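Local coordinates for protein endoglucanase EG-II (Hypocrea jecorina, PDB 3QR3) that hydrolyses internal beta-1,4-glucosidic bonds of cellulose through a TIM-barrel catalytic domain of glycosyl hydrolase family 5, at residues D20-V28 against G65-N73; G263-C274 against T318-A326. All coordinates share one frame; numbering follows the deposited sequence. Where two conformers were deposited one is given.

Interaction 1 joins two connections at the C-terminal end of the barrel strands, the long loop after strand 5-11 and the short helix 66-69 after strand 59-64. Interaction 2 lies in the outer layer, where helices 267-281 and 319-325 run side by side. Both are partly buried, their centres 32 Å apart, and they share no helix or strand. Their chemistry follows their place: the loop contact 20-28 with 65-73 relies on two side-chain amides and a bridging water, with a few apolar touches, whereas 263-274 with 318-326 is a larger, mostly apolar helix pair closed by a disulfide. In each, an amide side chain grips backbone of the partner segment.

Interaction 1: D20-V28 against G65-N73; sequences DGTCVTSKV and GWQYLVNNN
The Gln-67 amide lies with one face beneath Cys-23, whose CB sits 3.3 Å from Gln-67 OE1, while its edge is turned to the backbone ahead of that cysteine. From this edge NE2 donates to Gly-21 O (2.8 Å), a nearly straight bond lying in the planes of both the amide and the carbonyl. The same nitrogen has a second partner in Asn-111 OD1, and the two bonds fix the rotation of the amide. A bend at chi2 (88°) turns the amide from the helix toward the 20-28 loop. The amide of Asn-72 is used at both ends: ND2 meets Thr-25 OG1 close to the amide plane (3.2 Å), and OD1 takes a bond from a water 2.9 Å away that also donates to Cys-23 O and accepts from Thr-25 N. Asn-72 is brought there by the Schellman motif that ends the helix, in which its N binds Gln-67 O and Asn-71 is the C-prime residue. The methyl CG2 of Thr-25 rests on the helix backbone, 3.6 Å from Tyr-68 N. The Tyr-68 ring is approached obliquely by Val-28 CG1, 4.0 Å from CD1, and also meets the ring of Phe-13. The disulfide Cys-17–Cys-23 ties the loop to itself nearby. Helix 66-69 thus stands between the loop that follows strand 5-11 and the barrel wall: Trp-66 and Leu-69 pack on Ile-104 of strand 99-104, and Tyr-68 reaches Lys-85 of helix 80-95.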
loop_
_atom_site.group_PDB
_atom_site.type_symbol
_atom_site.label_atom_id
_atom_site.label_comp_id
_atom_site.label_asym_id
_atom_site.label_seq_id
_atom_site.Cartn_x
_atom_site.Cartn_y
_atom_site.Cartn_z
ATOM N N ASP A 20 -14.686 -6.960 4.298
ATOM C CA ASP A 20 -14.795 -8.291 4.904
ATOM C C ASP A 20 -13.824 -9.276 4.263
ATOM O O ASP A 20 -13.843 -10.469 4.584
ATOM C CB ASP A 20 -16.219 -8.841 4.765
ATOM C CG ASP A 20 -16.631 -9.009 3.315
ATOM O OD1 ASP A 20 -16.028 -8.334 2.450
ATOM O OD2 ASP A 20 -17.551 -9.801 3.032
ATOM N N GLY A 21 -12.988 -8.797 3.345
ATOM C CA GLY A 21 -12.067 -9.690 2.656
ATOM C C GLY A 21 -12.680 -10.435 1.475
ATOM O O GLY A 21 -12.076 -11.351 0.922
ATOM N N THR A 22 -13.892 -10.059 1.084
ATOM C CA THR A 22 -14.468 -10.606 -0.140
ATOM C C THR A 22 -14.036 -9.768 -1.330
ATOM O O THR A 22 -14.335 -8.572 -1.400
ATOM C CB THR A 22 -16.009 -10.635 -0.099
ATOM O OG1 THR A 22 -16.436 -11.391 1.035
ATOM C CG2 THR A 22 -16.575 -11.296 -1.369
ATOM N N CYS A 23 -13.322 -10.393 -2.260
ATOM C CA CYS A 23 -13.022 -9.760 -3.542
ATOM C C CYS A 23 -13.743 -10.506 -4.666
ATOM O O CYS A 23 -13.445 -11.668 -4.939
ATOM C CB CYS A 23 -11.516 -9.749 -3.801
ATOM S SG CYS A 23 -10.567 -8.691 -2.658
ATOM N N VAL A 24 -14.699 -9.842 -5.304
ATOM C CA VAL A 24 -15.428 -10.423 -6.426
ATOM C C VAL A 24 -14.600 -10.232 -7.682
ATOM O O VAL A 24 -14.501 -9.119 -8.200
ATOM C CB VAL A 24 -16.774 -9.702 -6.627
ATOM C CG1 VAL A 24 -17.570 -10.366 -7.749
ATOM C CG2 VAL A 24 -17.555 -9.687 -5.320
ATOM N N THR A 25 -14.004 -11.302 -8.192
ATOM C CA THR A 25 -13.025 -11.139 -9.271
ATOM C C THR A 25 -13.617 -10.622 -10.578
ATOM O O THR A 25 -12.917 -10.021 -11.390
ATOM C CB THR A 25 -12.228 -12.430 -9.550
ATOM O OG1 THR A 25 -13.128 -13.492 -9.879
ATOM C CG2 THR A 25 -11.407 -12.807 -8.327
ATOM N N SER A 26 -14.906 -10.852 -10.790
ATOM C CA SER A 26 -15.528 -10.353 -12.005
ATOM C C SER A 26 -15.590 -8.820 -12.010
ATOM O O SER A 26 -15.783 -8.204 -13.059
ATOM C CB SER A 26 -16.921 -10.956 -12.184
ATOM O OG SER A 26 -17.821 -10.410 -11.236
ATOM N N LYS A 27 -15.413 -8.203 -10.846
ATOM C CA LYS A 27 -15.545 -6.748 -10.754
ATOM C C LYS A 27 -14.231 -5.960 -10.773
ATOM O O LYS A 27 -14.244 -4.737 -10.580
ATOM C CB LYS A 27 -16.379 -6.357 -9.532
ATOM C CG LYS A 27 -17.659 -7.167 -9.407
ATOM C CD LYS A 27 -18.870 -6.310 -9.094
ATOM C CE LYS A 27 -20.156 -7.087 -9.353
ATOM N NZ LYS A 27 -21.338 -6.189 -9.518
ATOM N N VAL A 28 -13.100 -6.624 -11.006
ATOM C CA VAL A 28 -11.840 -5.869 -11.106
ATOM C C VAL A 28 -11.912 -4.916 -12.298
ATOM O O VAL A 28 -12.598 -5.193 -13.274
ATOM C CB VAL A 28 -10.601 -6.779 -11.253
ATOM C CG1 VAL A 28 -10.428 -7.656 -10.007
ATOM C CG2 VAL A 28 -10.714 -7.628 -12.521
ATOM N N GLY A 65 -6.582 -7.906 -5.351
ATOM C CA GLY A 65 -7.306 -8.866 -4.543
ATOM C C GLY A 65 -6.604 -10.209 -4.511
ATOM O O GLY A 65 -6.131 -10.703 -5.534
ATOM N N TRP A 66 -6.517 -10.791 -3.319
ATOM C CA TRP A 66 -6.018 -12.154 -3.154
ATOM C C TRP A 66 -6.756 -13.102 -4.108
ATOM O O TRP A 66 -6.134 -13.876 -4.835
ATOM C CB TRP A 66 -6.252 -12.577 -1.706
ATOM C CG TRP A 66 -5.694 -13.892 -1.281
ATOM C CD1 TRP A 66 -5.081 -14.841 -2.054
ATOM C CD2 TRP A 66 -5.735 -14.415 0.046
ATOM N NE1 TRP A 66 -4.715 -15.921 -1.270
ATOM C CE2 TRP A 66 -5.121 -15.686 0.019
ATOM C CE3 TRP A 66 -6.245 -13.934 1.259
ATOM C CZ2 TRP A 66 -4.997 -16.478 1.162
ATOM C CZ3 TRP A 66 -6.121 -14.721 2.390
ATOM C CH2 TRP A 66 -5.498 -15.979 2.333
ATOM N N GLN A 67 -8.080 -13.018 -4.117
ATOM C CA GLN A 67 -8.902 -13.919 -4.931
ATOM C C GLN A 67 -8.536 -13.810 -6.399
ATOM O O GLN A 67 -8.575 -14.793 -7.134
ATOM C CB GLN A 67 -10.401 -13.641 -4.736
ATOM C CG GLN A 67 -10.937 -14.080 -3.365
ATOM C CD GLN A 67 -10.790 -13.000 -2.293
ATOM O OE1 GLN A 67 -9.858 -12.182 -2.326
ATOM N NE2 GLN A 67 -11.726 -12.980 -1.347
ATOM N N TYR A 68 -8.173 -12.608 -6.826
ATOM C CA TYR A 68 -7.803 -12.401 -8.218
ATOM C C TYR A 68 -6.538 -13.189 -8.587
ATOM O O TYR A 68 -6.478 -13.846 -9.629
ATOM C CB TYR A 68 -7.586 -10.911 -8.519
ATOM C CG TYR A 68 -7.180 -10.699 -9.951
ATOM C CD1 TYR A 68 -8.118 -10.774 -10.975
ATOM C CD2 TYR A 68 -5.857 -10.464 -10.286
ATOM C CE1 TYR A 68 -7.750 -10.609 -12.288
ATOM C CE2 TYR A 68 -5.476 -10.290 -11.597
ATOM C CZ TYR A 68 -6.428 -10.366 -12.592
ATOM O OH TYR A 68 -6.041 -10.199 -13.896
ATOM N N LEU A 69 -5.524 -13.111 -7.730
ATOM C CA LEU A 69 -4.222 -13.692 -8.046
ATOM C C LEU A 69 -4.281 -15.208 -8.154
ATOM O O LEU A 69 -3.568 -15.803 -8.958
ATOM C CB LEU A 69 -3.157 -13.267 -7.022
ATOM C CG LEU A 69 -2.749 -11.789 -7.092
ATOM C CD1 LEU A 69 -1.714 -11.467 -6.035
ATOM C CD2 LEU A 69 -2.239 -11.405 -8.486
ATOM N N VAL A 70 -5.129 -15.832 -7.345
ATOM C CA VAL A 70 -5.255 -17.280 -7.373
ATOM C C VAL A 70 -6.549 -17.712 -8.066
ATOM O O VAL A 70 -6.940 -18.868 -7.989
ATOM C CB VAL A 70 -5.204 -17.877 -5.959
ATOM C CG1 VAL A 70 -3.820 -17.654 -5.335
ATOM C CG2 VAL A 70 -6.305 -17.284 -5.087
ATOM N N ASN A 71 -7.201 -16.773 -8.746
ATOM C CA ASN A 71 -8.505 -17.024 -9.362
ATOM C C ASN A 71 -9.445 -17.825 -8.457
ATOM O O ASN A 71 -9.978 -18.864 -8.860
ATOM C CB ASN A 71 -8.345 -17.712 -10.727
ATOM C CG ASN A 71 -9.638 -17.697 -11.556
ATOM O OD1 ASN A 71 -10.379 -16.718 -11.559
ATOM N ND2 ASN A 71 -9.890 -18.781 -12.275
ATOM N N ASN A 72 -9.645 -17.336 -7.237
ATOM C CA ASN A 72 -10.568 -17.954 -6.275
ATOM C C ASN A 72 -10.188 -19.339 -5.753
ATOM O O ASN A 72 -10.976 -19.967 -5.046
ATOM C CB ASN A 72 -11.990 -17.967 -6.837
ATOM C CG ASN A 72 -12.498 -16.565 -7.135
ATOM O OD1 ASN A 72 -12.637 -15.735 -6.231
ATOM N ND2 ASN A 72 -12.771 -16.292 -8.405
ATOM N N ASN A 73 -8.985 -19.809 -6.087
ATOM C CA ASN A 73 -8.485 -21.084 -5.577
ATOM C C ASN A 73 -7.649 -20.886 -4.323
ATOM O O ASN A 73 -6.433 -20.720 -4.406
ATOM C CB ASN A 73 -7.649 -21.795 -6.644
ATOM C CG ASN A 73 -8.453 -22.132 -7.887
ATOM O OD1 ASN A 73 -7.956 -22.034 -9.004
ATOM N ND2 ASN A 73 -9.699 -22.529 -7.697
HETATM O O HOH W 1 -14.652 -13.740 -6.659
#

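Interaction 2: G263-C274 against T318-A326; sequences GGNVQSCIQDMC and TSLVSSCLA
Leu-320 divides its methyls between helix 267-281 and the loop before it: CD1 lies 3.8 Å from Met-273 CB and also touches Cys-269, while CD2 comes to 3.4 Å from Gly-263 O of that loop. With CG anti to the backbone N (chi1 -171°), the branch reaches both. A CB on Gly-263 would run into the sulfur of Cys-269, itself joined to Cys-233. On the more open side Ile-270 is a knob in a hole formed by Ser-319, Leu-320, Ser-323 and Cys-324, its CD1 4.1 Å from Ser-323 OG. In the conformer described, Cys-274 SG and Cys-324 SG are joined (2.1 Å) toward the C-terminal end of helix 319-325. At that helix's N-terminal end Asn-265 OD1 accepts twice, from Leu-320 N (3.0 Å) on a lone pair in the carbonyl plane, and from Thr-318 OG1 (2.8 Å) tilted out of it; its ND2 donates to Thr-305 O. Replacing Asn-265 with an alanine removes this acceptor, and Leu-320 N and the Thr-318 hydroxyl would probably be left without their mate. Helical parts 267-274 and 319-325 run roughly parallel, axes 9.0 Å apart and crossing at -30°, as adjacent outer helices of a TIM barrel do. Helix 267-281 follows strand 256-261 and helix 319-325 comes after strand 287-296; Val-321 of the latter packs on Phe-51 of helix 44-55, continuing the outer ring.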
loop_
_atom_site.group_PDB
_atom_site.type_symbol
_atom_site.label_atom_id
_atom_site.label_comp_id
_atom_site.label_asym_id
_atom_site.label_seq_id
_atom_site.Cartn_x
_atom_site.Cartn_y
_atom_site.Cartn_z
ATOM N N GLY A 263 -6.999 13.041 0.674
ATOM C CA GLY A 263 -8.094 13.913 1.034
ATOM C C GLY A 263 -8.738 14.518 -0.197
ATOM O O GLY A 263 -8.301 14.276 -1.327
ATOM N N GLY A 264 -9.782 15.307 0.015
ATOM C CA GLY A 264 -10.439 15.969 -1.093
ATOM C C GLY A 264 -9.514 16.958 -1.779
ATOM O O GLY A 264 -8.504 17.389 -1.214
ATOM N N ASN A 265 -9.850 17.320 -3.013
ATOM C CA ASN A 265 -9.100 18.353 -3.709
ATOM C C ASN A 265 -9.688 19.719 -3.359
ATOM O O ASN A 265 -10.271 20.389 -4.201
ATOM C CB ASN A 265 -9.125 18.099 -5.211
ATOM C CG ASN A 265 -8.366 16.849 -5.589
ATOM O OD1 ASN A 265 -7.138 16.810 -5.490
ATOM N ND2 ASN A 265 -9.091 15.808 -5.999
ATOM N N VAL A 266 -9.547 20.093 -2.091
ATOM C CA VAL A 266 -10.157 21.290 -1.530
ATOM C C VAL A 266 -9.169 21.971 -0.576
ATOM O O VAL A 266 -8.208 21.345 -0.109
ATOM C CB VAL A 266 -11.444 20.945 -0.752
ATOM C CG1 VAL A 266 -12.502 20.392 -1.689
ATOM C CG2 VAL A 266 -11.138 19.943 0.364
ATOM N N GLN A 267 -9.420 23.243 -0.276
ATOM C CA GLN A 267 -8.487 24.055 0.511
ATOM C C GLN A 267 -8.123 23.456 1.870
ATOM O O GLN A 267 -6.954 23.479 2.264
ATOM C CB GLN A 267 -9.037 25.471 0.706
ATOM C CG GLN A 267 -8.026 26.437 1.309
ATOM C CD GLN A 267 -6.782 26.595 0.444
ATOM O OE1 GLN A 267 -6.874 26.697 -0.779
ATOM N NE2 GLN A 267 -5.615 26.619 1.080
ATOM N N SER A 268 -9.111 22.934 2.597
ATOM C CA SER A 268 -8.839 22.345 3.917
ATOM C C SER A 268 -7.776 21.248 3.860
ATOM O O SER A 268 -6.931 21.143 4.754
ATOM C CB SER A 268 -10.121 21.803 4.560
ATOM O OG SER A 268 -10.664 20.725 3.815
ATOM N N CYS A 269 -7.821 20.429 2.809
ATOM C CA CYS A 269 -6.859 19.337 2.654
ATOM C C CYS A 269 -5.528 19.824 2.099
ATOM O O CYS A 269 -4.470 19.304 2.461
ATOM C CB CYS A 269 -7.424 18.234 1.766
ATOM S SG CYS A 269 -8.926 17.503 2.438
ATOM N N ILE A 270 -5.576 20.813 1.213
ATOM C CA ILE A 270 -4.349 21.425 0.717
ATOM C C ILE A 270 -3.542 21.952 1.894
ATOM O O ILE A 270 -2.321 21.832 1.920
ATOM C CB ILE A 270 -4.632 22.535 -0.313
ATOM C CG1 ILE A 270 -5.058 21.900 -1.644
ATOM C CG2 ILE A 270 -3.398 23.419 -0.490
ATOM C CD1 ILE A 270 -5.555 22.885 -2.688
ATOM N N GLN A 271 -4.226 22.506 2.890
ATOM C CA GLN A 271 -3.531 22.974 4.083
ATOM C C GLN A 271 -3.086 21.817 4.978
ATOM O O GLN A 271 -1.904 21.714 5.305
ATOM C CB GLN A 271 -4.367 23.980 4.882
ATOM C CG GLN A 271 -3.700 24.380 6.203
ATOM C CD GLN A 271 -4.378 25.552 6.897
ATOM O OE1 GLN A 271 -4.191 25.770 8.095
ATOM N NE2 GLN A 271 -5.165 26.308 6.145
ATOM N N ASP A 272 -4.017 20.944 5.361
ATOM C CA ASP A 272 -3.716 19.857 6.295
ATOM C C ASP A 272 -2.769 18.798 5.739
ATOM O O ASP A 272 -1.894 18.302 6.450
ATOM C CB ASP A 272 -5.003 19.199 6.804
ATOM C CG ASP A 272 -5.803 20.108 7.725
ATOM O OD1 ASP A 272 -5.313 21.213 8.048
ATOM O OD2 ASP A 272 -6.923 19.720 8.126
ATOM N N MET A 273 -2.941 18.438 4.476
ATOM C CA MET A 273 -2.071 17.436 3.881
ATOM C C MET A 273 -0.653 17.959 3.764
ATOM O O MET A 273 0.308 17.212 3.940
ATOM C CB MET A 273 -2.572 16.994 2.511
ATOM C CG MET A 273 -1.645 15.995 1.829
ATOM S SD MET A 273 -1.518 14.438 2.748
ATOM C CE MET A 273 -3.128 13.708 2.441
ATOM N N CYS A 274 -0.513 19.245 3.458
ATOM C CA CYS A 274 0.818 19.794 3.300
ATOM C C CYS A 274 1.526 19.860 4.655
ATOM O O CYS A 274 2.713 19.600 4.736
ATOM C CB CYS A 274 0.793 21.143 2.572
ATOM S SG CYS A 274 0.495 20.961 0.766
ATOM N N THR A 318 -4.446 16.598 -10.099
ATOM C CA THR A 318 -5.476 17.172 -9.241
ATOM C C THR A 318 -4.807 18.205 -8.340
ATOM O O THR A 318 -3.585 18.249 -8.248
ATOM C CB THR A 318 -6.210 16.089 -8.401
ATOM O OG1 THR A 318 -5.367 15.638 -7.331
ATOM C CG2 THR A 318 -6.603 14.914 -9.281
ATOM N N SER A 319 -5.592 19.044 -7.682
ATOM C CA SER A 319 -5.005 20.105 -6.880
ATOM C C SER A 319 -4.236 19.579 -5.652
ATOM O O SER A 319 -3.195 20.132 -5.279
ATOM C CB SER A 319 -6.062 21.145 -6.482
ATOM O OG SER A 319 -7.121 20.556 -5.757
ATOM N N LEU A 320 -4.718 18.504 -5.039
ATOM C CA LEU A 320 -4.029 17.977 -3.859
ATOM C C LEU A 320 -2.683 17.367 -4.242
ATOM O O LEU A 320 -1.680 17.567 -3.554
ATOM C CB LEU A 320 -4.893 16.957 -3.106
ATOM C CG LEU A 320 -4.314 16.542 -1.745
ATOM C CD1 LEU A 320 -4.407 17.682 -0.754
ATOM C CD2 LEU A 320 -5.027 15.330 -1.188
ATOM N N VAL A 321 -2.648 16.619 -5.340
ATOM C CA VAL A 321 -1.386 16.050 -5.806
ATOM C C VAL A 321 -0.403 17.173 -6.160
ATOM O O VAL A 321 0.727 17.217 -5.652
ATOM C CB VAL A 321 -1.585 15.137 -7.020
ATOM C CG1 VAL A 321 -0.246 14.825 -7.686
ATOM C CG2 VAL A 321 -2.312 13.841 -6.610
ATOM N N SER A 322 -0.855 18.085 -7.019
ATOM C CA SER A 322 -0.024 19.180 -7.495
ATOM C C SER A 322 0.499 20.032 -6.345
ATOM O O SER A 322 1.686 20.363 -6.302
ATOM C CB SER A 322 -0.810 20.051 -8.480
ATOM O OG SER A 322 -0.075 21.206 -8.813
ATOM N N SER A 323 -0.385 20.376 -5.409
ATOM C CA SER A 323 -0.024 21.263 -4.304
ATOM C C SER A 323 0.731 20.576 -3.157
ATOM O O SER A 323 1.506 21.228 -2.476
ATOM C CB SER A 323 -1.273 21.938 -3.717
ATOM O OG SER A 323 -2.060 22.578 -4.714
ATOM N N CYS A 324 0.519 19.275 -2.934
ATOM C CA CYS A 324 1.012 18.643 -1.707
ATOM C C CYS A 324 1.860 17.385 -1.874
ATOM O O CYS A 324 2.846 17.201 -1.161
ATOM C CB CYS A 324 -0.157 18.345 -0.762
ATOM S SG CYS A 324 -0.979 19.822 -0.149
ATOM N N LEU A 325 1.474 16.505 -2.786
ATOM C CA LEU A 325 2.175 15.232 -2.908
ATOM C C LEU A 325 3.369 15.298 -3.842
ATOM O O LEU A 325 4.403 14.678 -3.576
ATOM C CB LEU A 325 1.215 14.132 -3.359
ATOM C CG LEU A 325 0.003 13.983 -2.446
ATOM C CD1 LEU A 325 -0.870 12.832 -2.909
ATOM C CD2 LEU A 325 0.454 13.771 -1.006
ATOM N N ALA A 326 3.217 16.047 -4.931
ATOM C CA ALA A 326 4.220 16.110 -5.983
ATOM C C ALA A 326 5.523 16.702 -5.472
ATOM O O ALA A 326 5.527 17.519 -4.558
ATOM C CB ALA A 326 3.699 16.925 -7.163
#